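PDB 3HAZ: proline dehydrogenase from Bradyrhizobium japonicum USDA 110, which joins proline dehydrogenase and 1-pyrroline-5-carboxylate dehydrogenase activities in one FAD- and NAD-binding chain, and so probably oxidises proline to glutamate. Local coordinates for residues R857-G862 / I874-E879; E110-A115 / Q803-D808; A644-G649 / T979-T984; Q580-L585 / E613-C618. All blocks are in the same frame, centred on the assembly; numbering follows the deposited sequence.

Overall arrangement
Contacts 1, 3 and 4 all lie in the aldehyde dehydrogenase section. Contact 2 ties that section to helix 106-115 in the N-terminal part of the chain. Contacts 1 and 2 share an element, since helix 804-819 supplies part of contact 2 and packs against side chains of contact 1; their centres are about 20 Å apart. Contacts 1 and 3 are antiparallel strand pairs, one kinked by a bulge and the other regular, and both are partly buried. Contact 3 alone also touches a second subunit. Contacts 2 and 4 are buried and built on helices, but differ in chemistry: contact 2 rests on a salt bridge and a water, contact 4 on mostly small apolar side chains.

Contact 1: residues R857-G862 / I874-E879; sequences RLHFAG and IFELTE
I874 meets two residues of the partner strand at once. Its O accepts from H859 N at 2.8 Å and, weakly, from F860 N at 3.4 Å. Its own N donates to F860 O in a straighter bond. Its side chain sits beside H859 and F860: CG2 touches H859 CB, and CD1 lies 4.0 Å from F860 CB. I874 also packs on V814 of helix 804-819. F875 falls in a non-hydrogen-bonded pair with L858. CD1 of L858 comes within 3.6 Å of F875 CE2, the two side chains crossing obliquely. F875 CA makes a CA-H...O contact with R857 O. E876 N then donates to the same R857 O at 2.9 Å, while the return bond from R857 N is weak. The E876 side chain runs out extended, with CG anti to the backbone N (chi1 171°). Its OE1 takes H859 NE2 at 2.7 Å on the anti lone pair. The imidazole and carboxylate are nearly coplanar, 20° apart. The R857 guanidinium has OE1 over one face; this salt bridge is long, with no N-H aimed at the oxygen. R896 binds OE2. The nearby R857 and R896 would probably keep E876 ionised. H859 and F860 facing the single residue I874 make a classic beta bulge. It kinks a hairpin whose strand 857-861 is outermost in its mixed sheet within this chain.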
loop_
_atom_site.group_PDB
_atom_site.type_symbol
_atom_site.label_atom_id
_atom_site.label_comp_id
_atom_site.label_asym_id
_atom_site.label_seq_id
_atom_site.Cartn_x
_atom_site.Cartn_y
_atom_site.Cartn_z
ATOM N N ARG A 857 18.263 57.039 -29.540
ATOM C CA ARG A 857 17.093 57.861 -29.240
ATOM C C ARG A 857 16.803 57.862 -27.750
ATOM O O ARG A 857 16.773 56.812 -27.120
ATOM C CB ARG A 857 15.845 57.389 -30.001
ATOM C CG ARG A 857 14.724 58.440 -29.995
ATOM C CD ARG A 857 13.348 57.925 -30.456
ATOM N NE ARG A 857 13.415 56.970 -31.560
ATOM C CZ ARG A 857 12.376 56.633 -32.320
ATOM N NH1 ARG A 857 12.526 55.745 -33.294
ATOM N NH2 ARG A 857 11.189 57.190 -32.115
ATOM N N LEU A 858 16.597 59.045 -27.186
ATOM C CA LEU A 858 16.178 59.148 -25.796
ATOM C C LEU A 858 14.657 59.140 -25.707
ATOM O O LEU A 858 13.999 60.055 -26.202
ATOM C CB LEU A 858 16.721 60.427 -25.167
ATOM C CG LEU A 858 16.248 60.703 -23.739
ATOM C CD1 LEU A 858 16.815 59.675 -22.762
ATOM C CD2 LEU A 858 16.633 62.115 -23.325
ATOM N N HIS A 859 14.091 58.107 -25.090
ATOM C CA HIS A 859 12.649 58.082 -24.885
ATOM C C HIS A 859 12.281 58.691 -23.537
ATOM O O HIS A 859 11.206 59.255 -23.383
ATOM C CB HIS A 859 12.080 56.663 -25.017
ATOM C CG HIS A 859 11.938 56.198 -26.433
ATOM N ND1 HIS A 859 10.949 56.659 -27.271
ATOM C CD2 HIS A 859 12.664 55.315 -27.159
ATOM C CE1 HIS A 859 11.067 56.081 -28.453
ATOM N NE2 HIS A 859 12.102 55.262 -28.412
ATOM N N PHE A 860 13.175 58.584 -22.561
ATOM C CA PHE A 860 12.886 59.115 -21.233
ATOM C C PHE A 860 14.144 59.315 -20.408
ATOM O O PHE A 860 15.001 58.431 -20.335
ATOM C CB PHE A 860 11.918 58.196 -20.472
ATOM C CG PHE A 860 11.555 58.703 -19.100
ATOM C CD1 PHE A 860 12.074 58.105 -17.964
ATOM C CD2 PHE A 860 10.705 59.790 -18.951
ATOM C CE1 PHE A 860 11.745 58.573 -16.703
ATOM C CE2 PHE A 860 10.373 60.264 -17.695
ATOM C CZ PHE A 860 10.895 59.656 -16.569
ATOM N N ALA A 861 14.239 60.483 -19.786
ATOM C CA ALA A 861 15.298 60.775 -18.835
ATOM C C ALA A 861 14.648 61.404 -17.613
ATOM O O ALA A 861 14.327 62.589 -17.615
ATOM C CB ALA A 861 16.318 61.727 -19.448
ATOM N N GLY A 862 14.432 60.603 -16.576
ATOM C CA GLY A 862 13.705 61.059 -15.406
ATOM C C GLY A 862 14.446 62.125 -14.621
ATOM O O GLY A 862 15.640 62.328 -14.820
ATOM N N ILE A 874 15.420 55.550 -20.596
ATOM C CA ILE A 874 15.094 54.620 -21.656
ATOM C C ILE A 874 15.704 55.108 -22.956
ATOM O O ILE A 874 15.408 56.213 -23.417
ATOM C CB ILE A 874 13.574 54.471 -21.843
ATOM C CG1 ILE A 874 12.918 54.040 -20.527
ATOM C CG2 ILE A 874 13.286 53.473 -22.955
ATOM C CD1 ILE A 874 11.411 54.245 -20.494
ATOM N N PHE A 875 16.567 54.283 -23.537
ATOM C CA PHE A 875 17.134 54.570 -24.844
ATOM C C PHE A 875 16.676 53.502 -25.816
ATOM O O PHE A 875 16.511 52.336 -25.442
ATOM C CB PHE A 875 18.666 54.580 -24.797
ATOM C CG PHE A 875 19.237 55.682 -23.965
ATOM C CD1 PHE A 875 19.670 55.436 -22.671
ATOM C CD2 PHE A 875 19.344 56.967 -24.472
ATOM C CE1 PHE A 875 20.191 56.455 -21.901
ATOM C CE2 PHE A 875 19.867 57.985 -23.707
ATOM C CZ PHE A 875 20.294 57.729 -22.422
ATOM N N GLU A 876 16.469 53.902 -27.063
ATOM C CA GLU A 876 16.206 52.939 -28.121
ATOM C C GLU A 876 17.428 52.851 -29.022
ATOM O O GLU A 876 17.940 53.864 -29.501
ATOM C CB GLU A 876 14.956 53.313 -28.932
ATOM C CG GLU A 876 14.761 52.448 -30.176
ATOM C CD GLU A 876 13.401 52.637 -30.832
ATOM O OE1 GLU A 876 12.578 53.417 -30.310
ATOM O OE2 GLU A 876 13.152 51.991 -31.869
ATOM N N LEU A 877 17.894 51.629 -29.228
ATOM C CA LEU A 877 19.041 51.351 -30.069
ATOM C C LEU A 877 18.558 51.006 -31.465
ATOM O O LEU A 877 17.466 50.461 -31.632
ATOM C CB LEU A 877 19.791 50.137 -29.514
ATOM C CG LEU A 877 20.845 50.267 -28.412
ATOM C CD1 LEU A 877 20.646 51.519 -27.560
ATOM C CD2 LEU A 877 20.879 48.975 -27.556
ATOM N N THR A 878 19.387 51.296 -32.461
ATOM C CA THR A 878 19.147 50.833 -33.819
ATOM C C THR A 878 19.333 49.326 -33.868
ATOM O O THR A 878 18.539 48.610 -34.474
ATOM C CB THR A 878 20.127 51.482 -34.814
ATOM O OG1 THR A 878 19.861 52.886 -34.905
ATOM C CG2 THR A 878 19.983 50.855 -36.189
ATOM N N GLU A 879 20.392 48.847 -33.223
ATOM C CA GLU A 879 20.634 47.412 -33.119
ATOM C C GLU A 879 21.230 47.040 -31.759
ATOM O O GLU A 879 21.865 47.868 -31.100
ATOM C CB GLU A 879 21.536 46.931 -34.258
ATOM C CG GLU A 879 22.861 47.654 -34.342
ATOM C CD GLU A 879 23.628 47.305 -35.601
ATOM O OE1 GLU A 879 23.155 46.438 -36.367
ATOM O OE2 GLU A 879 24.705 47.899 -35.823
#

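Contact 2: residues E110-A115 / Q803-D808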
loop_
_atom_site.group_PDB
_atom_site.type_symbol
_atom_site.label_atom_id
_atom_site.label_comp_id
_atom_site.label_asym_id
_atom_site.label_seq_id
_atom_site.Cartn_x
_atom_site.Cartn_y
_atom_site.Cartn_z
ATOM N N GLU A 110 -2.969 35.475 -35.398
ATOM C CA GLU A 110 -3.048 35.719 -33.962
ATOM C C GLU A 110 -2.315 37.010 -33.587
ATOM O O GLU A 110 -2.800 37.808 -32.789
ATOM C CB GLU A 110 -2.458 34.541 -33.173
ATOM C CG GLU A 110 -2.593 34.704 -31.664
ATOM C CD GLU A 110 -2.184 33.463 -30.871
ATOM O OE1 GLU A 110 -1.591 32.533 -31.455
ATOM O OE2 GLU A 110 -2.458 33.428 -29.652
ATOM N N THR A 111 -1.136 37.203 -34.165
ATOM C CA THR A 111 -0.333 38.395 -33.880
ATOM C C THR A 111 -0.994 39.674 -34.387
ATOM O O THR A 111 -1.134 40.651 -33.641
ATOM C CB THR A 111 1.094 38.258 -34.459
ATOM O OG1 THR A 111 1.710 37.096 -33.884
ATOM C CG2 THR A 111 1.944 39.484 -34.125
ATOM N N LYS A 112 -1.422 39.660 -35.648
ATOM C CA LYS A 112 -2.065 40.834 -36.244
ATOM C C LYS A 112 -3.363 41.215 -35.534
ATOM O O LYS A 112 -3.586 42.389 -35.225
ATOM C CB LYS A 112 -2.321 40.639 -37.751
ATOM C CG LYS A 112 -1.066 40.760 -38.618
ATOM C CD LYS A 112 -0.418 42.132 -38.465
ATOM C CE LYS A 112 0.783 42.280 -39.391
ATOM N NZ LYS A 112 1.269 43.686 -39.451
ATOM N N SER A 113 -4.222 40.233 -35.282
ATOM C CA SER A 113 -5.508 40.522 -34.642
ATOM C C SER A 113 -5.324 41.110 -33.245
ATOM O O SER A 113 -6.098 41.969 -32.825
ATOM C CB SER A 113 -6.396 39.275 -34.574
ATOM O OG SER A 113 -5.753 38.222 -33.868
ATOM N N THR A 114 -4.297 40.653 -32.526
ATOM C CA THR A 114 -4.031 41.181 -31.191
ATOM C C THR A 114 -3.413 42.590 -31.253
ATOM O O THR A 114 -3.787 43.470 -30.471
ATOM C CB THR A 114 -3.138 40.234 -30.344
ATOM O OG1 THR A 114 -3.616 38.883 -30.443
ATOM C CG2 THR A 114 -3.152 40.663 -28.890
ATOM N N ALA A 115 -2.470 42.797 -32.175
ATOM C CA ALA A 115 -1.873 44.125 -32.398
ATOM C C ALA A 115 -2.936 45.147 -32.780
ATOM O O ALA A 115 -2.842 46.327 -32.427
ATOM C CB ALA A 115 -0.803 44.063 -33.496
ATOM N N GLN A 803 8.157 43.843 -30.731
ATOM C CA GLN A 803 7.760 43.757 -32.134
ATOM C C GLN A 803 7.277 45.121 -32.607
ATOM O O GLN A 803 6.631 45.853 -31.859
ATOM C CB GLN A 803 6.691 42.676 -32.357
ATOM C CG GLN A 803 7.260 41.287 -32.611
ATOM C CD GLN A 803 6.181 40.211 -32.752
ATOM O OE1 GLN A 803 4.991 40.486 -32.605
ATOM N NE2 GLN A 803 6.599 38.983 -33.034
ATOM N N GLU A 804 7.611 45.469 -33.845
ATOM C CA GLU A 804 7.389 46.827 -34.337
ATOM C C GLU A 804 5.930 47.275 -34.297
ATOM O O GLU A 804 5.649 48.446 -34.040
ATOM C CB GLU A 804 7.966 46.990 -35.746
ATOM C CG GLU A 804 7.320 46.090 -36.782
ATOM C CD GLU A 804 8.057 46.120 -38.106
ATOM O OE1 GLU A 804 9.018 46.910 -38.229
ATOM O OE2 GLU A 804 7.678 45.351 -39.019
ATOM N N ASP A 805 5.003 46.350 -34.539
ATOM C CA ASP A 805 3.577 46.690 -34.536
ATOM C C ASP A 805 3.064 47.217 -33.194
ATOM O O ASP A 805 2.048 47.904 -33.144
ATOM C CB ASP A 805 2.722 45.502 -34.986
ATOM C CG ASP A 805 2.669 45.362 -36.491
ATOM O OD1 ASP A 805 3.094 46.308 -37.201
ATOM O OD2 ASP A 805 2.203 44.306 -36.967
ATOM N N VAL A 806 3.756 46.901 -32.103
ATOM C CA VAL A 806 3.297 47.376 -30.802
ATOM C C VAL A 806 4.346 48.227 -30.085
ATOM O O VAL A 806 4.154 48.618 -28.931
ATOM C CB VAL A 806 2.837 46.204 -29.894
ATOM C CG1 VAL A 806 1.585 45.533 -30.475
ATOM C CG2 VAL A 806 3.964 45.188 -29.702
ATOM N N ALA A 807 5.441 48.529 -30.780
ATOM C CA ALA A 807 6.590 49.174 -30.146
ATOM C C ALA A 807 6.253 50.547 -29.596
ATOM O O ALA A 807 6.650 50.874 -28.484
ATOM C CB ALA A 807 7.780 49.265 -31.119
ATOM N N ASP A 808 5.518 51.343 -30.373
ATOM C CA ASP A 808 5.228 52.726 -30.001
ATOM C C ASP A 808 4.389 52.797 -28.728
ATOM O O ASP A 808 4.648 53.607 -27.837
ATOM C CB ASP A 808 4.506 53.462 -31.145
ATOM C CG ASP A 808 5.424 53.757 -32.331
ATOM O OD1 ASP A 808 6.646 53.931 -32.123
ATOM O OD2 ASP A 808 4.922 53.816 -33.472
HETATM O O HOH W 1 4.862 36.697 -33.517
#
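The Q803 carboxamide and the D805 carboxylate present their polar atoms to helix 110-115. On the amide, OE1 stands 3.5 Å from the methyl CG2 of T111, tip to tip, but its hydrogen bond is to A771 N. Q803 NE2 donates to a water at 2.9 Å. That water in turn donates to T111 OG1 at 3.2 Å, so it bridges the two side chains. T111 OG1 is also bonded to I107 O, one turn back in its own helix. On the carboxylate, K112 NZ reaches D805 OD2 at 2.7 Å, on the syn lone pair. K112 starts out away from the partner segment. A bend at chi2 (-60°) and an extended tail bring its ammonium back, and it crosses D805 at about a right angle. A122 O takes a second bond from NZ, so the ammonium has two partners. Helix 106-115 thus packs on a strand-to-helix junction, with Q803 ending strand 797-803 and D805 and V806 near the start of helix 804-819. The two sides come from distant parts of the chain: helix 106-115 belongs to the region related to the DNA-binding domain of proline dehydrogenases, the junction to the aldehyde dehydrogenase section. The axes of 110-115 and 804-808 run nearly parallel, 20° apart, and come within 10.4 Å. N119 ND2 adds a bond to D805 O. Beside the salt bridge, A115 CB packs on V806 CG1 and also touches D805 CB, each at 4.1 Å.

Contact 3: residues A644-G649 / T979-T984; sequences ALTMRG and TEQTVT
A644 opens the pairing with two bonds to V983: its N donates to V983 O at 3.0 Å and its O accepts from V983 N at 2.9 Å. L645 is in a non-hydrogen-bonded pair with T982. Its CD1 packs against E980 CB and against T982 OG1, which is itself hydrogen-bonded to P955 O of the second subunit. T646 exchanges two backbone bonds with Q981. The N-H of T646 meets Q981 O in the carbonyl plane, but Q981 N sits above the carbonyl plane of T646. M647 bends at chi2 and chi3 and lays SD alongside E980 CG at 3.7 Å. R648 bonds T979 at both N and O. Its chain bends at chi3 (48°), so NH2 reaches Q981 OE1 at 2.9 Å, on a lone pair. I932 O and D933 O of the second subunit also bind this guanidinium, and V937 O of that subunit binds Q981 NE2. This regular antiparallel pair recalls the oligomerisation strands of aldehyde dehydrogenases: T982-T984 pair in parallel with a strand of the second subunit. At its other edge, strand 641-656 bonds T633 of strand 633-634 through the L645 backbone. M647, on the face with L645 and E980, packs on helix 604-629.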
loop_
_atom_site.group_PDB
_atom_site.type_symbol
_atom_site.label_atom_id
_atom_site.label_comp_id
_atom_site.label_asym_id
_atom_site.label_seq_id
_atom_site.Cartn_x
_atom_site.Cartn_y
_atom_site.Cartn_z
ATOM N N ALA A 644 30.154 2.265 0.506
ATOM C CA ALA A 644 29.406 3.419 0.974
ATOM C C ALA A 644 30.012 4.723 0.472
ATOM O O ALA A 644 31.219 4.949 0.596
ATOM C CB ALA A 644 29.326 3.408 2.496
ATOM N N LEU A 645 29.162 5.581 -0.090
ATOM C CA LEU A 645 29.579 6.889 -0.591
ATOM C C LEU A 645 29.200 7.990 0.402
ATOM O O LEU A 645 28.049 8.075 0.851
ATOM C CB LEU A 645 28.930 7.166 -1.954
ATOM C CG LEU A 645 29.299 8.451 -2.705
ATOM C CD1 LEU A 645 30.785 8.490 -3.061
ATOM C CD2 LEU A 645 28.453 8.590 -3.967
ATOM N N THR A 646 30.172 8.824 0.754
ATOM C CA THR A 646 29.919 9.933 1.667
ATOM C C THR A 646 30.399 11.241 1.049
ATOM O O THR A 646 31.123 11.236 0.054
ATOM C CB THR A 646 30.605 9.720 3.038
ATOM O OG1 THR A 646 31.990 9.435 2.841
ATOM C CG2 THR A 646 29.977 8.553 3.788
ATOM N N MET A 647 29.984 12.354 1.645
ATOM C CA MET A 647 30.385 13.683 1.202
ATOM C C MET A 647 30.948 14.444 2.384
ATOM O O MET A 647 30.266 14.644 3.388
ATOM C CB MET A 647 29.182 14.448 0.667
ATOM C CG MET A 647 28.330 13.651 -0.280
ATOM S SD MET A 647 28.888 13.889 -1.959
ATOM C CE MET A 647 28.193 15.509 -2.249
ATOM N N ARG A 648 32.185 14.890 2.262
ATOM C CA ARG A 648 32.847 15.538 3.375
ATOM C C ARG A 648 33.178 16.974 3.006
ATOM O O ARG A 648 33.303 17.302 1.826
ATOM C CB ARG A 648 34.115 14.762 3.742
ATOM C CG ARG A 648 33.881 13.263 3.891
ATOM C CD ARG A 648 35.164 12.498 4.223
ATOM N NE ARG A 648 35.910 13.121 5.312
ATOM C CZ ARG A 648 36.663 12.459 6.187
ATOM N NH1 ARG A 648 37.302 13.128 7.139
ATOM N NH2 ARG A 648 36.772 11.134 6.122
ATOM N N GLY A 649 33.311 17.834 4.010
ATOM C CA GLY A 649 33.740 19.199 3.753
ATOM C C GLY A 649 35.088 19.179 3.052
ATOM O O GLY A 649 35.822 18.201 3.149
ATOM N N THR A 979 33.453 17.138 -0.938
ATOM C CA THR A 979 34.209 16.172 -1.711
ATOM C C THR A 979 33.679 14.776 -1.410
ATOM O O THR A 979 33.246 14.501 -0.290
ATOM C CB THR A 979 35.733 16.266 -1.397
ATOM O OG1 THR A 979 36.470 15.454 -2.315
ATOM C CG2 THR A 979 36.031 15.815 0.025
ATOM N N GLU A 980 33.703 13.901 -2.413
ATOM C CA GLU A 980 33.219 12.530 -2.247
ATOM C C GLU A 980 34.261 11.601 -1.625
ATOM O O GLU A 980 35.459 11.757 -1.846
ATOM C CB GLU A 980 32.821 11.938 -3.593
ATOM C CG GLU A 980 31.519 12.456 -4.193
ATOM C CD GLU A 980 31.479 12.221 -5.685
ATOM O OE1 GLU A 980 30.837 11.241 -6.124
ATOM O OE2 GLU A 980 32.128 12.997 -6.416
ATOM N N GLN A 981 33.787 10.604 -0.886
ATOM C CA GLN A 981 34.652 9.551 -0.368
ATOM C C GLN A 981 33.928 8.213 -0.401
ATOM O O GLN A 981 32.836 8.073 0.149
ATOM C CB GLN A 981 35.111 9.858 1.057
ATOM C CG GLN A 981 36.069 8.816 1.627
ATOM C CD GLN A 981 36.725 9.275 2.910
ATOM O OE1 GLN A 981 36.093 9.296 3.966
ATOM N NE2 GLN A 981 38.004 9.644 2.828
ATOM N N THR A 982 34.543 7.237 -1.057
ATOM C CA THR A 982 34.010 5.884 -1.099
ATOM C C THR A 982 34.773 4.997 -0.122
ATOM O O THR A 982 36.005 4.946 -0.149
ATOM C CB THR A 982 34.144 5.289 -2.508
ATOM O OG1 THR A 982 33.490 6.147 -3.451
ATOM C CG2 THR A 982 33.545 3.882 -2.567
ATOM N N VAL A 983 34.040 4.312 0.747
ATOM C CA VAL A 983 34.632 3.329 1.646
ATOM C C VAL A 983 34.153 1.935 1.264
ATOM O O VAL A 983 32.949 1.657 1.228
ATOM C CB VAL A 983 34.279 3.606 3.113
ATOM C CG1 VAL A 983 34.739 2.448 3.993
ATOM C CG2 VAL A 983 34.897 4.924 3.572
ATOM N N THR A 984 35.106 1.069 0.963
ATOM C CA THR A 984 34.820 -0.295 0.554
ATOM C C THR A 984 35.423 -1.282 1.544
ATOM O O THR A 984 36.639 -1.344 1.701
ATOM C CB THR A 984 35.411 -0.573 -0.836
ATOM O OG1 THR A 984 34.794 0.292 -1.792
ATOM C CG2 THR A 984 35.198 -2.026 -1.241
#

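Contact 4: residues Q580-L585 / E613-C618; sequences QAAHLL and EAADFC
Carbon and sulphur contacts among alanines, C618 and L585 carry this helix pair. The helices run antiparallel, 164° between their directions, and their short axes come within 8.2 Å. A582 and A615 let the backbones close in, with CA atoms 4.3 Å apart. A582 CB touches A615 CB at 4.2 Å and C618 CB at 3.9 Å. C618 has its SG anti to the carbonyl carbon (chi1 -65°). That turns the sulphur toward helix 580-585, where it touches both A581 CB (4.2 Å) and L585 CD1 (4.1 Å). L585 is the one long side chain in the contact. Its CD1 methyl lies over the A614-A615 stretch of the opposite helix and also touches A614 CB.

A second kind of contact joins methyls to backbone. A582 CB lies 3.6 Å from A615 O. L585 CD1 meets A615 N. The small alanine side chains are consistent with this close approach.

The side chain of A614 lies about 12 Å from that of S657, which binds NAD(+). Further helices of the aldehyde dehydrogenase section close round the pair. A581 and L585 pack on helix 689-702 at L698. Helix 664-675 covers another flank, where L667 meets L585 and A614, and T671 meets C618.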
loop_
_atom_site.group_PDB
_atom_site.type_symbol
_atom_site.label_atom_id
_atom_site.label_comp_id
_atom_site.label_asym_id
_atom_site.label_seq_id
_atom_site.Cartn_x
_atom_site.Cartn_y
_atom_site.Cartn_z
ATOM N N GLN A 580 18.327 27.894 13.254
ATOM C CA GLN A 580 18.248 28.847 14.357
ATOM C C GLN A 580 18.606 30.246 13.852
ATOM O O GLN A 580 18.070 31.246 14.327
ATOM C CB GLN A 580 19.155 28.418 15.521
ATOM C CG GLN A 580 19.272 29.429 16.662
ATOM C CD GLN A 580 17.952 29.685 17.372
ATOM O OE1 GLN A 580 16.955 29.012 17.118
ATOM N NE2 GLN A 580 17.944 30.664 18.272
ATOM N N ALA A 581 19.504 30.309 12.873
ATOM C CA ALA A 581 19.878 31.578 12.257
ATOM C C ALA A 581 18.679 32.192 11.533
ATOM O O ALA A 581 18.393 33.383 11.672
ATOM C CB ALA A 581 21.038 31.378 11.295
ATOM N N ALA A 582 17.978 31.369 10.760
ATOM C CA ALA A 582 16.741 31.803 10.117
ATOM C C ALA A 582 15.773 32.356 11.156
ATOM O O ALA A 582 15.195 33.427 10.974
ATOM C CB ALA A 582 16.099 30.647 9.351
ATOM N N HIS A 583 15.608 31.628 12.254
ATOM C CA HIS A 583 14.728 32.078 13.328
ATOM C C HIS A 583 15.118 33.461 13.867
ATOM O O HIS A 583 14.263 34.319 14.086
ATOM C CB HIS A 583 14.708 31.058 14.466
ATOM C CG HIS A 583 14.015 31.548 15.696
ATOM N ND1 HIS A 583 12.643 31.659 15.781
ATOM C CD2 HIS A 583 14.502 31.966 16.887
ATOM C CE1 HIS A 583 12.316 32.122 16.974
ATOM N NE2 HIS A 583 13.425 32.316 17.666
ATOM N N LEU A 584 16.411 33.673 14.078
ATOM C CA LEU A 584 16.894 34.927 14.652
ATOM C C LEU A 584 16.737 36.080 13.653
ATOM O O LEU A 584 16.416 37.207 14.030
ATOM C CB LEU A 584 18.350 34.785 15.123
ATOM C CG LEU A 584 18.585 33.863 16.336
ATOM C CD1 LEU A 584 20.071 33.655 16.625
ATOM C CD2 LEU A 584 17.867 34.376 17.591
ATOM N N LEU A 585 16.954 35.780 12.377
ATOM C CA LEU A 585 16.797 36.761 11.311
ATOM C C LEU A 585 15.395 37.357 11.278
ATOM O O LEU A 585 15.229 38.576 11.281
ATOM C CB LEU A 585 17.113 36.119 9.959
ATOM C CG LEU A 585 18.601 35.947 9.672
ATOM C CD1 LEU A 585 18.825 35.046 8.470
ATOM C CD2 LEU A 585 19.252 37.301 9.468
ATOM N N GLU A 613 14.683 36.374 1.965
ATOM C CA GLU A 613 15.587 35.545 1.171
ATOM C C GLU A 613 16.731 34.974 2.016
ATOM O O GLU A 613 17.118 33.814 1.856
ATOM C CB GLU A 613 16.157 36.371 0.011
ATOM C CG GLU A 613 17.005 35.584 -0.973
ATOM C CD GLU A 613 17.597 36.460 -2.062
ATOM O OE1 GLU A 613 17.280 37.664 -2.090
ATOM O OE2 GLU A 613 18.379 35.945 -2.892
ATOM N N ALA A 614 17.280 35.802 2.901
ATOM C CA ALA A 614 18.361 35.370 3.780
ATOM C C ALA A 614 17.908 34.202 4.647
ATOM O O ALA A 614 18.605 33.192 4.752
ATOM C CB ALA A 614 18.850 36.534 4.653
ATOM N N ALA A 615 16.733 34.340 5.258
ATOM C CA ALA A 615 16.174 33.277 6.094
ATOM C C ALA A 615 15.814 32.051 5.267
ATOM O O ALA A 615 15.972 30.926 5.725
ATOM C CB ALA A 615 14.956 33.773 6.866
ATOM N N ASP A 616 15.315 32.267 4.052
ATOM C CA ASP A 616 15.009 31.153 3.153
ATOM C C ASP A 616 16.283 30.367 2.809
ATOM O O ASP A 616 16.270 29.135 2.754
ATOM C CB ASP A 616 14.338 31.655 1.865
ATOM C CG ASP A 616 12.914 32.188 2.094
ATOM O OD1 ASP A 616 12.314 31.926 3.159
ATOM O OD2 ASP A 616 12.386 32.866 1.185
ATOM N N PHE A 617 17.378 31.077 2.557
ATOM C CA PHE A 617 18.641 30.408 2.261
ATOM C C PHE A 617 19.017 29.458 3.400
ATOM O O PHE A 617 19.387 28.311 3.166
ATOM C CB PHE A 617 19.771 31.412 2.049
ATOM C CG PHE A 617 19.950 31.847 0.619
ATOM C CD1 PHE A 617 20.008 33.196 0.296
ATOM C CD2 PHE A 617 20.075 30.915 -0.394
ATOM C CE1 PHE A 617 20.178 33.602 -1.011
ATOM C CE2 PHE A 617 20.238 31.315 -1.702
ATOM C CZ PHE A 617 20.294 32.658 -2.012
ATOM N N CYS A 618 18.915 29.947 4.634
ATOM C CA CYS A 618 19.280 29.153 5.804
ATOM C C CYS A 618 18.443 27.879 5.917
ATOM O O CYS A 618 18.978 26.788 6.132
ATOM C CB CYS A 618 19.147 29.983 7.083
ATOM S SG CYS A 618 20.289 31.381 7.202
#